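Probable ABC transporter extracellular-binding protein YckB (Bacillus subtilis, PDB 2IEE) probably serves as the extracellular solute-binding component of a binding-protein-dependent ABC transport system. Local coordinates at residues 130-136 with 172-178; 113-119 with 194-199; 72-76 with 87-91. All coordinates share one frame. Residue numbers count along the deposited sequence, not the author numbering.

Interaction 1: residues 130-136 with 172-178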
loop_
_atom_site.group_PDB
_atom_site.type_symbol
_atom_site.label_atom_id
_atom_site.label_comp_id
_atom_site.label_asym_id
_atom_site.label_seq_id
_atom_site.Cartn_x
_atom_site.Cartn_y
_atom_site.Cartn_z
ATOM N N LEU A 130 -14.490 -19.169 -4.718
ATOM C CA LEU A 130 -13.599 -19.256 -3.570
ATOM C C LEU A 130 -14.217 -20.191 -2.534
ATOM O O LEU A 130 -13.539 -20.666 -1.622
ATOM C CB LEU A 130 -13.405 -17.871 -2.960
ATOM C CG LEU A 130 -12.016 -17.236 -3.029
ATOM C CD1 LEU A 130 -11.454 -17.310 -4.436
ATOM C CD2 LEU A 130 -12.128 -15.798 -2.566
ATOM N N LYS A 131 -15.512 -20.457 -2.684
ATOM C CA LYS A 131 -16.228 -21.332 -1.758
ATOM C C LYS A 131 -15.590 -22.716 -1.661
ATOM O O LYS A 131 -15.513 -23.445 -2.651
ATOM C CB LYS A 131 -17.689 -21.465 -2.197
ATOM C CG LYS A 131 -18.538 -22.335 -1.285
ATOM C CD LYS A 131 -19.997 -22.338 -1.724
ATOM C CE LYS A 131 -20.825 -23.307 -0.889
ATOM N NZ LYS A 131 -20.364 -24.719 -1.060
ATOM N N GLY A 132 -15.127 -23.067 -0.466
ATOM C CA GLY A 132 -14.514 -24.366 -0.266
ATOM C C GLY A 132 -13.037 -24.431 -0.614
ATOM O O GLY A 132 -12.397 -25.467 -0.425
ATOM N N LYS A 133 -12.487 -23.336 -1.121
ATOM C CA LYS A 133 -11.078 -23.313 -1.480
ATOM C C LYS A 133 -10.206 -23.015 -0.276
ATOM O O LYS A 133 -10.671 -22.457 0.714
ATOM C CB LYS A 133 -10.823 -22.262 -2.560
ATOM C CG LYS A 133 -11.547 -22.524 -3.856
ATOM C CD LYS A 133 -10.982 -23.720 -4.599
ATOM C CE LYS A 133 -11.730 -23.928 -5.905
ATOM N NZ LYS A 133 -11.130 -25.012 -6.719
ATOM N N LYS A 134 -8.934 -23.392 -0.366
ATOM C CA LYS A 134 -7.998 -23.144 0.717
ATOM C C LYS A 134 -7.311 -21.803 0.484
ATOM O O LYS A 134 -6.491 -21.662 -0.426
ATOM C CB LYS A 134 -6.977 -24.285 0.794
ATOM C CG LYS A 134 -7.608 -25.622 1.216
ATOM C CD LYS A 134 -6.629 -26.790 1.194
ATOM C CE LYS A 134 -6.235 -27.151 -0.228
ATOM N NZ LYS A 134 -5.402 -28.383 -0.290
ATOM N N ALA A 135 -7.670 -20.818 1.306
ATOM C CA ALA A 135 -7.114 -19.474 1.206
ATOM C C ALA A 135 -6.043 -19.219 2.267
ATOM O O ALA A 135 -6.230 -19.516 3.452
ATOM C CB ALA A 135 -8.232 -18.439 1.322
ATOM N N ALA A 136 -4.917 -18.666 1.833
ATOM C CA ALA A 136 -3.810 -18.389 2.739
ATOM C C ALA A 136 -3.383 -16.929 2.711
ATOM O O ALA A 136 -3.776 -16.171 1.818
ATOM C CB ALA A 136 -2.630 -19.288 2.398
ATOM N N GLY A 172 -0.280 -27.117 -4.819
ATOM C CA GLY A 172 -1.623 -27.642 -4.680
ATOM C C GLY A 172 -1.976 -27.857 -3.215
ATOM O O GLY A 172 -3.053 -28.359 -2.911
ATOM N N ARG A 173 -1.070 -27.493 -2.305
ATOM C CA ARG A 173 -1.330 -27.640 -0.872
ATOM C C ARG A 173 -2.375 -26.606 -0.437
ATOM O O ARG A 173 -3.152 -26.848 0.485
ATOM C CB ARG A 173 -0.035 -27.492 -0.064
ATOM C CG ARG A 173 0.966 -28.595 -0.335
ATOM C CD ARG A 173 2.124 -28.605 0.671
ATOM N NE ARG A 173 1.664 -28.851 2.035
ATOM C CZ ARG A 173 1.632 -27.932 2.995
ATOM N NH1 ARG A 173 2.040 -26.693 2.745
ATOM N NH2 ARG A 173 1.177 -28.247 4.202
ATOM N N THR A 174 -2.373 -25.452 -1.101
ATOM C CA THR A 174 -3.365 -24.408 -0.862
ATOM C C THR A 174 -3.885 -24.030 -2.247
ATOM O O THR A 174 -3.357 -24.504 -3.259
ATOM C CB THR A 174 -2.779 -23.155 -0.187
ATOM O OG1 THR A 174 -1.647 -22.687 -0.934
ATOM C CG2 THR A 174 -2.392 -23.463 1.268
ATOM N N ASP A 175 -4.901 -23.176 -2.309
ATOM C CA ASP A 175 -5.474 -22.808 -3.599
ATOM C C ASP A 175 -5.363 -21.357 -4.029
ATOM O O ASP A 175 -5.148 -21.067 -5.207
ATOM C CB ASP A 175 -6.954 -23.167 -3.633
ATOM C CG ASP A 175 -7.197 -24.632 -3.416
ATOM O OD1 ASP A 175 -6.598 -25.435 -4.153
ATOM O OD2 ASP A 175 -7.997 -24.973 -2.519
ATOM N N VAL A 176 -5.509 -20.443 -3.079
ATOM C CA VAL A 176 -5.508 -19.042 -3.431
ATOM C C VAL A 176 -4.973 -18.133 -2.337
ATOM O O VAL A 176 -5.048 -18.455 -1.150
ATOM C CB VAL A 176 -6.957 -18.630 -3.776
ATOM C CG1 VAL A 176 -7.834 -18.830 -2.551
ATOM C CG2 VAL A 176 -7.021 -17.186 -4.266
ATOM N N ILE A 177 -4.415 -17.001 -2.760
ATOM C CA ILE A 177 -3.893 -15.981 -1.855
ATOM C C ILE A 177 -4.538 -14.670 -2.284
ATOM O O ILE A 177 -4.436 -14.280 -3.447
ATOM C CB ILE A 177 -2.371 -15.774 -1.982
ATOM C CG1 ILE A 177 -1.629 -17.082 -1.739
ATOM C CG2 ILE A 177 -1.902 -14.725 -0.955
ATOM C CD1 ILE A 177 -1.872 -17.650 -0.380
ATOM N N LEU A 178 -5.197 -13.998 -1.348
ATOM C CA LEU A 178 -5.838 -12.716 -1.631
ATOM C C LEU A 178 -4.958 -11.598 -1.074
ATOM O O LEU A 178 -4.582 -11.629 0.096
ATOM C CB LEU A 178 -7.219 -12.666 -0.973
ATOM C CG LEU A 178 -8.457 -12.782 -1.872
ATOM C CD1 LEU A 178 -8.263 -13.876 -2.908
ATOM C CD2 LEU A 178 -9.687 -13.047 -1.009
HETATM O O HOH W 1 -6.256 -15.480 1.036
#
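Strands 134-136 and 176-180 run side by side and parallel in the central sheet of one lobe of this two-lobed, type II periplasmic-binding-protein-like fold. Lys134, with the most surface covered, starts the pairing. Its N donates to Asp175 OD2 at 2.8 Å, so an aspartate side chain stands in for a backbone acceptor just ahead of the first beta bridge, Ala135 with Val176. Lys134 O then takes two donors, Asp175 N at 2.9 Å and Val176 N at 3.1 Å, while Lys134 NZ reaches back to Arg173 O at 2.8 Å, close to the Schellman motif in which Gly172 ends helix 162-171. The other oxygen of Asp175, OD1, makes a salt bridge with Arg117 of the loop after strand 108-116.

Further on, Ala136 N bonds to Val176 O at 3.0 Å. Ala135 and Val176 share one face of the sheet, touching at 3.9 Å between Ala135 CB and Val176 CG1, and Ala135 also meets Ala147 of helix 142-149. Ala136 and Ile177 point to the other face, where Tyr165 and Val169 of helix 162-171 cover them; Ala136 CB lies only 3.3 Å from Ile177 CD1. At Ala136 the strands have drawn apart: Ala136 O and Leu178 N are 4.1 Å from each other, and a water fills in, donating to Ala136 O at 2.7 Å and accepting from Leu178 N at 3.0 Å.

Interaction 2: residues 113-119 with 194-199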
loop_
_atom_site.group_PDB
_atom_site.type_symbol
_atom_site.label_atom_id
_atom_site.label_comp_id
_atom_site.label_asym_id
_atom_site.label_seq_id
_atom_site.Cartn_x
_atom_site.Cartn_y
_atom_site.Cartn_z
ATOM N N THR A 113 -6.504 -8.545 -5.525
ATOM C CA THR A 113 -6.535 -9.568 -6.556
ATOM C C THR A 113 -6.296 -10.912 -5.893
ATOM O O THR A 113 -6.281 -11.010 -4.667
ATOM C CB THR A 113 -5.455 -9.326 -7.640
ATOM O OG1 THR A 113 -4.162 -9.235 -7.029
ATOM C CG2 THR A 113 -5.743 -8.038 -8.399
ATOM N N ALA A 114 -6.125 -11.948 -6.704
ATOM C CA ALA A 114 -5.894 -13.284 -6.187
ATOM C C ALA A 114 -4.797 -14.001 -6.957
ATOM O O ALA A 114 -4.729 -13.928 -8.182
ATOM C CB ALA A 114 -7.182 -14.100 -6.264
ATOM N N ILE A 115 -3.928 -14.685 -6.230
ATOM C CA ILE A 115 -2.883 -15.463 -6.860
ATOM C C ILE A 115 -3.374 -16.901 -6.786
ATOM O O ILE A 115 -3.763 -17.383 -5.723
ATOM C CB ILE A 115 -1.539 -15.324 -6.132
ATOM C CG1 ILE A 115 -0.807 -14.088 -6.651
ATOM C CG2 ILE A 115 -0.692 -16.580 -6.342
ATOM C CD1 ILE A 115 0.491 -13.802 -5.920
ATOM N N VAL A 116 -3.381 -17.563 -7.935
ATOM C CA VAL A 116 -3.835 -18.944 -8.042
ATOM C C VAL A 116 -2.797 -19.691 -8.876
ATOM O O VAL A 116 -1.803 -19.096 -9.287
ATOM C CB VAL A 116 -5.213 -19.007 -8.748
ATOM C CG1 VAL A 116 -6.270 -18.303 -7.896
ATOM C CG2 VAL A 116 -5.135 -18.334 -10.120
ATOM N N ARG A 117 -3.011 -20.983 -9.114
ATOM C CA ARG A 117 -2.074 -21.752 -9.924
ATOM C C ARG A 117 -2.109 -21.286 -11.377
ATOM O O ARG A 117 -3.163 -20.934 -11.899
ATOM C CB ARG A 117 -2.401 -23.247 -9.861
ATOM C CG ARG A 117 -1.861 -23.941 -8.620
ATOM C CD ARG A 117 -2.265 -25.405 -8.594
ATOM N NE ARG A 117 -3.672 -25.580 -8.247
ATOM C CZ ARG A 117 -4.178 -25.322 -7.041
ATOM N NH1 ARG A 117 -3.390 -24.871 -6.070
ATOM N NH2 ARG A 117 -5.466 -25.531 -6.798
ATOM N N LYS A 118 -0.947 -21.282 -12.026
ATOM C CA LYS A 118 -0.860 -20.863 -13.421
ATOM C C LYS A 118 -1.477 -21.895 -14.366
ATOM O O LYS A 118 -2.100 -21.526 -15.367
ATOM C CB LYS A 118 0.602 -20.623 -13.821
ATOM C CG LYS A 118 0.770 -20.131 -15.269
ATOM C CD LYS A 118 2.233 -20.027 -15.680
ATOM C CE LYS A 118 2.979 -18.995 -14.844
ATOM N NZ LYS A 118 4.432 -18.978 -15.164
ATOM N N ASP A 119 -1.320 -23.180 -14.050
ATOM C CA ASP A 119 -1.853 -24.228 -14.921
ATOM C C ASP A 119 -3.370 -24.416 -14.925
ATOM O O ASP A 119 -3.941 -24.679 -15.978
ATOM C CB ASP A 119 -1.169 -25.572 -14.637
ATOM C CG ASP A 119 -1.363 -26.050 -13.213
ATOM O OD1 ASP A 119 -2.035 -25.363 -12.413
ATOM O OD2 ASP A 119 -0.834 -27.133 -12.892
ATOM N N LEU A 194 7.626 -20.306 -10.871
ATOM C CA LEU A 194 6.684 -21.013 -10.009
ATOM C C LEU A 194 5.315 -21.128 -10.666
ATOM O O LEU A 194 4.937 -20.282 -11.478
ATOM C CB LEU A 194 6.574 -20.271 -8.676
ATOM C CG LEU A 194 6.530 -21.070 -7.375
ATOM C CD1 LEU A 194 7.610 -22.160 -7.368
ATOM C CD2 LEU A 194 6.731 -20.113 -6.214
ATOM N N ASN A 195 4.572 -22.176 -10.326
ATOM C CA ASN A 195 3.247 -22.368 -10.903
ATOM C C ASN A 195 2.208 -21.493 -10.212
ATOM O O ASN A 195 1.312 -21.991 -9.538
ATOM C CB ASN A 195 2.827 -23.837 -10.827
ATOM C CG ASN A 195 1.412 -24.064 -11.337
ATOM O OD1 ASN A 195 0.977 -23.437 -12.303
ATOM N ND2 ASN A 195 0.693 -24.974 -10.696
ATOM N N ILE A 196 2.349 -20.183 -10.385
ATOM C CA ILE A 196 1.430 -19.213 -9.806
ATOM C C ILE A 196 1.229 -18.070 -10.792
ATOM O O ILE A 196 2.049 -17.840 -11.680
ATOM C CB ILE A 196 1.977 -18.593 -8.493
ATOM C CG1 ILE A 196 3.257 -17.805 -8.788
ATOM C CG2 ILE A 196 2.224 -19.679 -7.458
ATOM C CD1 ILE A 196 3.809 -17.042 -7.592
ATOM N N THR A 197 0.132 -17.351 -10.626
ATOM C CA THR A 197 -0.163 -16.215 -11.480
ATOM C C THR A 197 -1.280 -15.445 -10.803
ATOM O O THR A 197 -1.914 -15.948 -9.877
ATOM C CB THR A 197 -0.644 -16.666 -12.875
ATOM O OG1 THR A 197 -0.852 -15.516 -13.707
ATOM C CG2 THR A 197 -1.953 -17.441 -12.756
ATOM N N ILE A 198 -1.505 -14.219 -11.251
ATOM C CA ILE A 198 -2.571 -13.397 -10.707
ATOM C C ILE A 198 -3.789 -13.737 -11.549
ATOM O O ILE A 198 -3.714 -13.718 -12.777
ATOM C CB ILE A 198 -2.237 -11.897 -10.839
ATOM C CG1 ILE A 198 -1.019 -11.576 -9.963
ATOM C CG2 ILE A 198 -3.445 -11.056 -10.454
ATOM C CD1 ILE A 198 -0.590 -10.120 -9.960
ATOM N N HIS A 199 -4.898 -14.082 -10.906
ATOM C CA HIS A 199 -6.105 -14.431 -11.654
ATOM C C HIS A 199 -6.510 -13.245 -12.528
ATOM O O HIS A 199 -6.635 -12.127 -12.044
ATOM C CB HIS A 199 -7.245 -14.803 -10.703
ATOM C CG HIS A 199 -8.403 -15.459 -11.386
ATOM N ND1 HIS A 199 -9.238 -14.785 -12.249
ATOM C CD2 HIS A 199 -8.843 -16.740 -11.360
ATOM C CE1 HIS A 199 -10.144 -15.621 -12.726
ATOM N NE2 HIS A 199 -9.927 -16.813 -12.203
HETATM O O HOH W 2 -7.162 -11.668 -9.348
#
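The three strongest backbone hydrogen bonds between these segments are His199 N to Ala114 O at 2.7 Å, and a reciprocal pair between Val116 and Thr197, with Val116 N to Thr197 O and Thr197 N to Val116 O both at 2.9 Å. Past the strand ends, Asn195, centre of an inverse gamma turn, takes over. Its OD1 accepts from Asp119 N at 2.9 Å, and its ND2 gives a weak bond to Asp119 OD1 at 3.2 Å. At the other end, water 2 links Ala114 N (2.9 Å) to His199 O (2.8 Å). This is antiparallel pairing of strands 108-116 and 197-214 in the mixed sheet of one lobe, with Ile115 and Ile198 as a non-hydrogen-bonded pair. Their side chains meet at 4.2 Å between Ile115 CG1 and Ile198 CG1, on the face covered by helices 162-171 and 181-190. Val116 and Thr197 occupy the other face, where both touch Leu121; Val116 CG2 also approaches Thr197 CG2 and His199 CB, each at 4.2 Å.

Interaction 3: residues 72-76 with 87-91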
loop_
_atom_site.group_PDB
_atom_site.type_symbol
_atom_site.label_atom_id
_atom_site.label_comp_id
_atom_site.label_asym_id
_atom_site.label_seq_id
_atom_site.Cartn_x
_atom_site.Cartn_y
_atom_site.Cartn_z
ATOM N N ILE A 72 0.878 1.538 13.335
ATOM C CA ILE A 72 -0.248 2.214 12.705
ATOM C C ILE A 72 -1.190 2.751 13.781
ATOM O O ILE A 72 -1.839 3.782 13.601
ATOM C CB ILE A 72 -1.027 1.253 11.774
ATOM C CG1 ILE A 72 -2.127 2.015 11.027
ATOM C CG2 ILE A 72 -1.628 0.120 12.582
ATOM C CD1 ILE A 72 -1.607 3.035 10.027
ATOM N N ASP A 73 -1.250 2.049 14.908
ATOM C CA ASP A 73 -2.108 2.450 16.013
ATOM C C ASP A 73 -1.568 3.701 16.699
ATOM O O ASP A 73 -0.380 3.791 16.996
ATOM C CB ASP A 73 -2.221 1.312 17.031
ATOM C CG ASP A 73 -3.088 1.680 18.218
ATOM O OD1 ASP A 73 -4.264 2.058 18.001
ATOM O OD2 ASP A 73 -2.600 1.592 19.367
ATOM N N GLY A 74 -2.451 4.662 16.950
ATOM C CA GLY A 74 -2.040 5.890 17.604
ATOM C C GLY A 74 -1.381 6.874 16.657
ATOM O O GLY A 74 -1.072 8.004 17.033
HETATM N N MSE A 75 -1.165 6.440 15.422
HETATM C CA MSE A 75 -0.537 7.284 14.418
HETATM C C MSE A 75 -1.447 8.466 14.110
HETATM O O MSE A 75 -1.017 9.618 14.138
HETATM C CB MSE A 75 -0.275 6.467 13.150
HETATM C CG MSE A 75 0.674 7.116 12.161
HETATM SE SE MSE A 75 1.120 5.907 10.709
HETATM C CE MSE A 75 2.549 4.914 11.550
ATOM N N LEU A 76 -2.710 8.174 13.820
ATOM C CA LEU A 76 -3.679 9.218 13.514
ATOM C C LEU A 76 -3.856 10.132 14.720
ATOM O O LEU A 76 -4.103 11.330 14.570
ATOM C CB LEU A 76 -5.023 8.592 13.138
ATOM C CG LEU A 76 -5.052 7.720 11.883
ATOM C CD1 LEU A 76 -6.340 6.922 11.856
ATOM C CD2 LEU A 76 -4.933 8.587 10.644
ATOM N N ALA A 87 1.038 11.817 8.577
ATOM C CA ALA A 87 1.260 10.380 8.652
ATOM C C ALA A 87 1.225 9.814 7.232
ATOM O O ALA A 87 0.303 10.099 6.460
ATOM C CB ALA A 87 0.185 9.728 9.506
ATOM N N ALA A 88 2.243 9.032 6.891
ATOM C CA ALA A 88 2.347 8.415 5.570
ATOM C C ALA A 88 2.547 6.925 5.798
ATOM O O ALA A 88 3.655 6.474 6.081
ATOM C CB ALA A 88 3.534 8.995 4.811
ATOM N N ASN A 89 1.476 6.156 5.675
ATOM C CA ASN A 89 1.587 4.734 5.926
ATOM C C ASN A 89 0.544 3.930 5.170
ATOM O O ASN A 89 -0.220 3.184 5.777
ATOM C CB ASN A 89 1.448 4.475 7.431
ATOM C CG ASN A 89 1.973 3.107 7.843
ATOM O OD1 ASN A 89 1.380 2.431 8.684
ATOM N ND2 ASN A 89 3.102 2.702 7.261
ATOM N N ASP A 90 0.496 4.099 3.853
ATOM C CA ASP A 90 -0.440 3.350 3.026
ATOM C C ASP A 90 -1.876 3.464 3.557
ATOM O O ASP A 90 -2.639 2.499 3.530
ATOM C CB ASP A 90 0.005 1.882 3.002
ATOM C CG ASP A 90 -0.457 1.148 1.761
ATOM O OD1 ASP A 90 -0.233 1.664 0.642
ATOM O OD2 ASP A 90 -1.029 0.048 1.907
ATOM N N ILE A 91 -2.242 4.652 4.027
ATOM C CA ILE A 91 -3.571 4.872 4.576
ATOM C C ILE A 91 -4.589 5.211 3.490
ATOM O O ILE A 91 -4.423 6.177 2.746
ATOM C CB ILE A 91 -3.531 5.996 5.620
ATOM C CG1 ILE A 91 -2.471 5.663 6.674
ATOM C CG2 ILE A 91 -4.892 6.152 6.272
ATOM C CD1 ILE A 91 -2.207 6.769 7.663
#
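Ala87, the last residue of strand 86-87, points its methyl at the start of helix 75-81, where its CB lies 3.8 Å from CG of Met75, a selenomethionine in this model. Ala88 turns its side chain away, toward Glu50 and Val54 of helix 49-60. At Asn89 the direction reverses again, and its CB sits 3.6 Å from Met75 SE, so the long Met75 side chain lies along both Ala87 and Asn89. Asp90 takes no part in the contact; its side chain, leaving sideways, makes a salt bridge with Lys108. Ile91 then comes back to the contact: its CG1 is 4.3 Å from Ile72 CD1 and its CD1 is 4.4 Å from Leu76 CD2. No hydrogen bond crosses between the segments; the contact is made by side chains. Helix 75-81 joins strand 64-69 to the parallel strand 86-87, with strand 22-27 between them in the sheet: a beta-alpha-beta crossover in the other lobe of the binding-protein fold.

How the interactions relate
From the N terminus, interaction 3 closes first, bringing the start of helix 75-81 against the chain leaving strand 86-87 within the lobe built on the parallel sheet. The chain then crosses to the other lobe, where strand 108-116 opens interaction 2. Before that contact closes, 130-136 and 172-178 complete interaction 1, which is nested inside the larger loop. These two share the mixed sheet: strand 108-116 pairs with 197-214 on one edge and 176-180 on the other, and 176-180 carries 134-136. They touch directly, whereas interaction 3 lies about 30 Å away, centre to centre. Strand 197-214 then runs back to the first lobe, where Val212 bonds to Ala87.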